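Local coordinates for DHHA1 domain protein (Clostridium perfringens, PDB 3KEW) that probably edits mischarged tRNA or a related aminoacyl substrate, as a zinc-binding relative of the alanyl-tRNA synthetase editing domain, at residues A[123-134]-A[219-230]. Numbering follows the deposited sequence.
Sequences KEISTVDIVGFL and NATRIEYVAGNR
Val128 packs alongside Ile223 on the face of an antiparallel sheet that helix 88-112 covers, in a fold consistent with the editing domain of alanyl-tRNA synthetases. Strands 126-131 and 220-227 are the two central strands of this four-stranded sheet. Branched aliphatic residues suit the buried face: Val128 CG1 meets Ile223 CB at 4.0 Å, while Ile223 CD1 reaches Ile130 CG1 at 3.8 Å and also touches Leu134. Further along, chi1 of 73° swings the Tyr225 ring over the neighbouring strand, one face against Ser126 CB, a CH-pi contact; so small a residue lets the ring come close. The Tyr225 hydroxyl hydrogen-bonds to Gln97 O in the helix, one residue before the zinc ligand His98. Between the strands, paired backbone bonds such as Ile223 N to Val128 O (2.8 Å) set the register. At one end Thr221 gives its OG1 proton to Gly132 O (2.8 Å), tying the turn after the strand. At the other, Lys123 O lies over one face of the Arg230 guanidinium, whose NE makes a salt bridge with Asp93. The opposite face is more polar. There the Thr127 methyl, CG2, packs on aliphatic Glu224 CG at 3.7 Å. A carboxylate suits Arg222, accepting two N-H groups almost in plane (19° apart): NE meets Asp129 OD1 at 2.8 Å, and Arg222 NH2 takes the syn lone pair of Asp129 OD2 at 2.6 Å.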
ATOM      1  N   LYS A 123     -11.999   3.652   1.688  1.00 63.73           N
ATOM      2  CA  LYS A 123     -12.403   2.502   2.490  1.00 70.09           C
ATOM      3  C   LYS A 123     -13.478   1.706   1.808  1.00 69.32           C
ATOM      4  O   LYS A 123     -13.523   0.503   1.900  1.00 68.97           O
ATOM      5  CB  LYS A 123     -12.900   2.933   3.869  1.00 74.11           C
ATOM      6  CG  LYS A 123     -12.967   1.822   4.936  1.00 83.17           C
ATOM      7  CD  LYS A 123     -12.122   0.596   4.602  1.00 89.12           C
ATOM      8  CE  LYS A 123     -11.198   0.186   5.745  1.00 89.61           C
ATOM      9  NZ  LYS A 123     -11.071  -1.305   5.867  1.00 83.51           N
ATOM     10  N   GLU A 124     -14.346   2.401   1.110  1.00 70.22           N
ATOM     11  CA  GLU A 124     -15.451   1.754   0.400  1.00 70.57           C
ATOM     12  C   GLU A 124     -15.087   1.392  -1.043  1.00 68.59           C
ATOM     13  O   GLU A 124     -15.278   0.243  -1.476  1.00 65.43           O
ATOM     14  CB  GLU A 124     -16.722   2.615   0.441  1.00 75.22           C
ATOM     15  CG  GLU A 124     -17.403   2.703   1.820  1.00 80.35           C
ATOM     16  CD  GLU A 124     -17.690   1.340   2.447  1.00 83.70           C
ATOM     17  OE1 GLU A 124     -18.247   0.455   1.764  1.00 84.41           O
ATOM     18  OE2 GLU A 124     -17.359   1.159   3.638  1.00 90.65           O
ATOM     19  N   ILE A 125     -14.551   2.368  -1.774  1.00 62.07           N
ATOM     20  CA  ILE A 125     -14.206   2.177  -3.184  1.00 57.33           C
ATOM     21  C   ILE A 125     -12.818   2.751  -3.481  1.00 51.48           C
ATOM     22  O   ILE A 125     -12.287   3.523  -2.695  1.00 51.84           O
ATOM     23  CB  ILE A 125     -15.316   2.788  -4.117  1.00 61.17           C
ATOM     24  CG1 ILE A 125     -15.323   2.118  -5.501  1.00 67.40           C
ATOM     25  CG2 ILE A 125     -15.214   4.319  -4.202  1.00 52.36           C
ATOM     26  CD1 ILE A 125     -15.925   0.730  -5.535  1.00 67.85           C
ATOM     27  N   SER A 126     -12.215   2.352  -4.595  1.00 42.28           N
ATOM     28  CA  SER A 126     -10.951   2.933  -5.015  1.00 42.87           C
ATOM     29  C   SER A 126     -11.094   3.395  -6.450  1.00 44.21           C
ATOM     30  O   SER A 126     -11.881   2.813  -7.200  1.00 38.04           O
ATOM     31  CB  SER A 126      -9.813   1.912  -4.930  1.00 47.93           C
ATOM     32  OG  SER A 126      -9.734   1.304  -3.657  1.00 47.69           O
ATOM     33  N   THR A 127     -10.350   4.435  -6.826  1.00 42.45           N
ATOM     34  CA  THR A 127     -10.321   4.909  -8.207  1.00 36.85           C
ATOM     35  C   THR A 127      -8.905   4.990  -8.785  1.00 41.13           C
ATOM     36  O   THR A 127      -7.905   5.065  -8.057  1.00 38.44           O
ATOM     37  CB  THR A 127     -11.048   6.271  -8.414  1.00 38.90           C
ATOM     38  OG1 THR A 127     -10.444   7.281  -7.593  1.00 44.52           O
ATOM     39  CG2 THR A 127     -12.523   6.178  -8.061  1.00 42.55           C
ATOM     40  N   VAL A 128      -8.850   4.942 -10.106  1.00 40.22           N
ATOM     41  CA  VAL A 128      -7.648   5.221 -10.891  1.00 40.09           C
ATOM     42  C   VAL A 128      -8.100   6.104 -12.077  1.00 42.54           C
ATOM     43  O   VAL A 128      -9.166   5.865 -12.663  1.00 42.45           O
ATOM     44  CB  VAL A 128      -6.907   3.903 -11.315  1.00 45.99           C
ATOM     45  CG1 VAL A 128      -7.739   3.015 -12.296  1.00 44.30           C
ATOM     46  CG2 VAL A 128      -5.532   4.203 -11.909  1.00 36.67           C
ATOM     47  N   ASP A 129      -7.326   7.147 -12.391  1.00 43.43           N
ATOM     48  CA  ASP A 129      -7.629   8.064 -13.499  1.00 35.44           C
ATOM     49  C   ASP A 129      -6.707   7.768 -14.669  1.00 40.47           C
ATOM     50  O   ASP A 129      -5.494   7.793 -14.514  1.00 39.33           O
ATOM     51  CB  ASP A 129      -7.428   9.528 -13.092  1.00 32.89           C
ATOM     52  CG  ASP A 129      -8.442  10.012 -12.057  1.00 44.09           C
ATOM     53  OD1 ASP A 129      -9.321   9.238 -11.630  1.00 41.76           O
ATOM     54  OD2 ASP A 129      -8.350  11.190 -11.663  1.00 42.92           O
ATOM     55  N   ILE A 130      -7.287   7.500 -15.836  1.00 37.76           N
ATOM     56  CA  ILE A 130      -6.507   7.231 -17.041  1.00 44.17           C
ATOM     57  C   ILE A 130      -6.686   8.412 -17.989  1.00 47.45           C
ATOM     58  O   ILE A 130      -7.797   8.891 -18.168  1.00 46.28           O
ATOM     59  CB  ILE A 130      -6.960   5.913 -17.729  1.00 41.82           C
ATOM     60  CG1 ILE A 130      -7.035   4.752 -16.718  1.00 41.43           C
ATOM     61  CG2 ILE A 130      -6.052   5.556 -18.896  1.00 38.88           C
ATOM     62  CD1 ILE A 130      -5.702   4.319 -16.104  1.00 34.37           C
ATOM     63  N   VAL A 131      -5.594   8.877 -18.589  1.00 53.68           N
ATOM     64  CA  VAL A 131      -5.642  10.039 -19.469  1.00 56.98           C
ATOM     65  C   VAL A 131      -6.378   9.712 -20.775  1.00 58.57           C
ATOM     66  O   VAL A 131      -6.040   8.750 -21.470  1.00 57.28           O
ATOM     67  CB  VAL A 131      -4.227  10.595 -19.790  1.00 56.76           C
ATOM     68  CG1 VAL A 131      -4.340  11.926 -20.507  1.00 58.80           C
ATOM     69  CG2 VAL A 131      -3.392  10.755 -18.528  1.00 49.47           C
ATOM     70  N   GLY A 132      -7.390  10.520 -21.084  1.00 59.56           N
ATOM     71  CA  GLY A 132      -8.142  10.390 -22.325  1.00 60.65           C
ATOM     72  C   GLY A 132      -9.473   9.689 -22.147  1.00 61.18           C
ATOM     73  O   GLY A 132      -9.788   9.180 -21.063  1.00 58.45           O
ATOM     74  N   PHE A 133     -10.260   9.687 -23.221  1.00 63.34           N
ATOM     75  CA  PHE A 133     -11.512   8.943 -23.279  1.00 66.61           C
ATOM     76  C   PHE A 133     -11.193   7.474 -23.529  1.00 66.55           C
ATOM     77  O   PHE A 133     -10.306   7.139 -24.323  1.00 70.25           O
ATOM     78  CB  PHE A 133     -12.424   9.496 -24.389  1.00 71.10           C
ATOM     79  CG  PHE A 133     -13.607   8.606 -24.724  1.00 75.80           C
ATOM     80  CD1 PHE A 133     -14.747   8.600 -23.915  1.00 80.34           C
ATOM     81  CD2 PHE A 133     -13.582   7.780 -25.855  1.00 76.43           C
ATOM     82  CE1 PHE A 133     -15.844   7.781 -24.217  1.00 76.04           C
ATOM     83  CE2 PHE A 133     -14.669   6.956 -26.166  1.00 77.21           C
ATOM     84  CZ  PHE A 133     -15.803   6.958 -25.344  1.00 76.91           C
ATOM     85  N   LEU A 134     -11.915   6.602 -22.837  1.00 59.76           N
ATOM     86  CA  LEU A 134     -11.807   5.173 -23.063  1.00 59.66           C
ATOM     87  C   LEU A 134     -13.195   4.609 -23.284  1.00 58.24           C
ATOM     88  O   LEU A 134     -14.129   4.914 -22.533  1.00 58.52           O
ATOM     89  CB  LEU A 134     -11.165   4.482 -21.859  1.00 59.97           C
ATOM     90  CG  LEU A 134      -9.750   4.841 -21.415  1.00 55.69           C
ATOM     91  CD1 LEU A 134      -9.519   4.235 -20.044  1.00 58.14           C
ATOM     92  CD2 LEU A 134      -8.728   4.327 -22.406  1.00 52.80           C
ATOM     93  N   ASN A 219      -9.923  15.776 -18.204  1.00 49.99           N
ATOM     94  CA  ASN A 219      -9.261  15.148 -19.358  1.00 51.86           C
ATOM     95  C   ASN A 219      -9.009  13.649 -19.187  1.00 52.59           C
ATOM     96  O   ASN A 219      -8.279  13.034 -19.975  1.00 50.15           O
ATOM     97  CB  ASN A 219      -7.946  15.860 -19.673  1.00 55.34           C
ATOM     98  CG  ASN A 219      -8.144  17.318 -20.044  1.00 56.96           C
ATOM     99  OD1 ASN A 219      -9.180  17.697 -20.585  1.00 58.41           O
ATOM    100  ND2 ASN A 219      -7.142  18.140 -19.760  1.00 53.82           N
ATOM    101  N   ALA A 220      -9.641  13.063 -18.177  1.00 46.88           N
ATOM    102  CA  ALA A 220      -9.367  11.687 -17.792  1.00 49.64           C
ATOM    103  C   ALA A 220     -10.632  10.824 -17.680  1.00 47.50           C
ATOM    104  O   ALA A 220     -11.747  11.344 -17.621  1.00 48.21           O
ATOM    105  CB  ALA A 220      -8.582  11.677 -16.455  1.00 50.49           C
ATOM    106  N   THR A 221     -10.446   9.502 -17.668  1.00 50.18           N
ATOM    107  CA  THR A 221     -11.513   8.573 -17.298  1.00 46.55           C
ATOM    108  C   THR A 221     -11.246   8.076 -15.880  1.00 47.47           C
ATOM    109  O   THR A 221     -10.247   7.402 -15.637  1.00 50.11           O
ATOM    110  CB  THR A 221     -11.612   7.367 -18.274  1.00 50.07           C
ATOM    111  OG1 THR A 221     -11.721   7.841 -19.623  1.00 52.24           O
ATOM    112  CG2 THR A 221     -12.829   6.514 -17.948  1.00 45.74           C
ATOM    113  N   ARG A 222     -12.123   8.451 -14.952  1.00 43.77           N
ATOM    114  CA  ARG A 222     -12.055   7.983 -13.574  1.00 47.72           C
ATOM    115  C   ARG A 222     -12.732   6.618 -13.445  1.00 50.35           C
ATOM    116  O   ARG A 222     -13.947   6.503 -13.608  1.00 47.89           O
ATOM    117  CB  ARG A 222     -12.714   8.997 -12.642  1.00 47.59           C
ATOM    118  CG  ARG A 222     -12.751   8.581 -11.172  1.00 48.92           C
ATOM    119  CD  ARG A 222     -12.748   9.800 -10.281  1.00 52.55           C
ATOM    120  NE  ARG A 222     -11.487  10.530 -10.396  1.00 51.59           N
ATOM    121  CZ  ARG A 222     -11.229  11.682  -9.787  1.00 54.05           C
ATOM    122  NH1 ARG A 222     -12.143  12.249  -9.014  1.00 40.59           N
ATOM    123  NH2 ARG A 222     -10.051  12.269  -9.950  1.00 44.68           N
ATOM    124  N   ILE A 223     -11.931   5.601 -13.139  1.00 44.04           N
ATOM    125  CA  ILE A 223     -12.370   4.208 -13.099  1.00 43.66           C
ATOM    126  C   ILE A 223     -12.488   3.695 -11.657  1.00 43.48           C
ATOM    127  O   ILE A 223     -11.503   3.701 -10.933  1.00 43.83           O
ATOM    128  CB  ILE A 223     -11.365   3.327 -13.891  1.00 37.74           C
ATOM    129  CG1 ILE A 223     -11.311   3.776 -15.358  1.00 36.30           C
ATOM    130  CG2 ILE A 223     -11.718   1.853 -13.783  1.00 39.36           C
ATOM    131  CD1 ILE A 223     -10.347   2.997 -16.198  1.00 44.35           C
ATOM    132  N   GLU A 224     -13.687   3.279 -11.239  1.00 44.08           N
ATOM    133  CA  GLU A 224     -13.889   2.632  -9.930  1.00 43.54           C
ATOM    134  C   GLU A 224     -13.594   1.134  -9.980  1.00 44.61           C
ATOM    135  O   GLU A 224     -14.115   0.426 -10.845  1.00 43.63           O
ATOM    136  CB  GLU A 224     -15.328   2.830  -9.425  1.00 47.71           C
ATOM    137  CG  GLU A 224     -15.569   4.117  -8.690  1.00 47.28           C
ATOM    138  CD  GLU A 224     -17.019   4.315  -8.283  1.00 51.26           C
ATOM    139  OE1 GLU A 224     -17.553   5.413  -8.552  1.00 55.10           O
ATOM    140  OE2 GLU A 224     -17.628   3.384  -7.705  1.00 48.62           O
ATOM    141  N   TYR A 225     -12.782   0.641  -9.045  1.00 43.86           N
ATOM    142  CA  TYR A 225     -12.443  -0.788  -9.012  1.00 45.72           C
ATOM    143  C   TYR A 225     -12.464  -1.389  -7.606  1.00 43.91           C
ATOM    144  O   TYR A 225     -12.385  -0.675  -6.600  1.00 44.90           O
ATOM    145  CB  TYR A 225     -11.078  -1.060  -9.688  1.00 45.53           C
ATOM    146  CG  TYR A 225      -9.909  -0.597  -8.847  1.00 52.26           C
ATOM    147  CD1 TYR A 225      -9.399   0.699  -8.986  1.00 48.85           C
ATOM    148  CD2 TYR A 225      -9.327  -1.443  -7.887  1.00 50.33           C
ATOM    149  CE1 TYR A 225      -8.350   1.132  -8.201  1.00 47.20           C
ATOM    150  CE2 TYR A 225      -8.274  -1.013  -7.094  1.00 44.48           C
ATOM    151  CZ  TYR A 225      -7.794   0.271  -7.261  1.00 46.17           C
ATOM    152  OH  TYR A 225      -6.764   0.705  -6.481  1.00 48.74           O
ATOM    153  N   VAL A 226     -12.540  -2.718  -7.562  1.00 47.41           N
ATOM    154  CA  VAL A 226     -12.398  -3.509  -6.335  1.00 46.30           C
ATOM    155  C   VAL A 226     -11.470  -4.689  -6.593  1.00 43.55           C
ATOM    156  O   VAL A 226     -11.523  -5.310  -7.651  1.00 45.78           O
ATOM    157  CB  VAL A 226     -13.766  -4.026  -5.789  1.00 50.23           C
ATOM    158  CG1 VAL A 226     -14.485  -2.940  -5.001  1.00 45.95           C
ATOM    159  CG2 VAL A 226     -14.659  -4.524  -6.921  1.00 54.33           C
ATOM    160  N   ALA A 227     -10.593  -4.972  -5.637  1.00 41.63           N
ATOM    161  CA  ALA A 227      -9.731  -6.144  -5.700  1.00 43.64           C
ATOM    162  C   ALA A 227      -9.920  -6.989  -4.448  1.00 46.36           C
ATOM    163  O   ALA A 227     -10.359  -6.479  -3.414  1.00 44.40           O
ATOM    164  CB  ALA A 227      -8.260  -5.736  -5.867  1.00 42.43           C
ATOM    165  N   GLY A 228      -9.606  -8.278  -4.556  1.00 50.56           N
ATOM    166  CA  GLY A 228      -9.624  -9.192  -3.412  1.00 51.71           C
ATOM    167  C   GLY A 228     -10.996  -9.458  -2.834  1.00 53.65           C
ATOM    168  O   GLY A 228     -11.936  -9.755  -3.568  1.00 49.76           O
ATOM    169  N   ASN A 229     -11.099  -9.321  -1.512  1.00 58.42           N
ATOM    170  CA  ASN A 229     -12.324  -9.629  -0.764  1.00 66.20           C
ATOM    171  C   ASN A 229     -13.457  -8.632  -1.005  1.00 64.65           C
ATOM    172  O   ASN A 229     -14.626  -8.952  -0.803  1.00 68.75           O
ATOM    173  CB  ASN A 229     -12.019  -9.730   0.737  1.00 72.28           C
ATOM    174  CG  ASN A 229     -10.618 -10.264   1.019  1.00 82.28           C
ATOM    175  OD1 ASN A 229     -10.375 -11.471   0.963  1.00 89.84           O
ATOM    176  ND2 ASN A 229      -9.692  -9.360   1.327  1.00 84.01           N
ATOM    177  N   ARG A 230     -13.095  -7.424  -1.433  1.00 65.89           N
ATOM    178  CA  ARG A 230     -14.056  -6.402  -1.848  1.00 62.52           C
ATOM    179  C   ARG A 230     -14.803  -6.784  -3.134  1.00 61.26           C
ATOM    180  O   ARG A 230     -15.946  -6.378  -3.340  1.00 60.84           O
ATOM    181  CB  ARG A 230     -13.341  -5.070  -2.081  1.00 61.62           C
ATOM    182  CG  ARG A 230     -12.882  -4.337  -0.833  1.00 57.55           C
ATOM    183  CD  ARG A 230     -12.581  -2.896  -1.189  1.00 56.22           C
ATOM    184  NE  ARG A 230     -11.843  -2.204  -0.138  1.00 54.73           N
ATOM    185  CZ  ARG A 230     -11.629  -0.891  -0.106  1.00 54.24           C
ATOM    186  NH1 ARG A 230     -12.104  -0.112  -1.071  1.00 33.73           N
ATOM    187  NH2 ARG A 230     -10.941  -0.352   0.899  1.00 50.54           N
TER
HETATM  188  O   HOH W   1     -11.304  -0.817  -3.782  1.00 47.18           O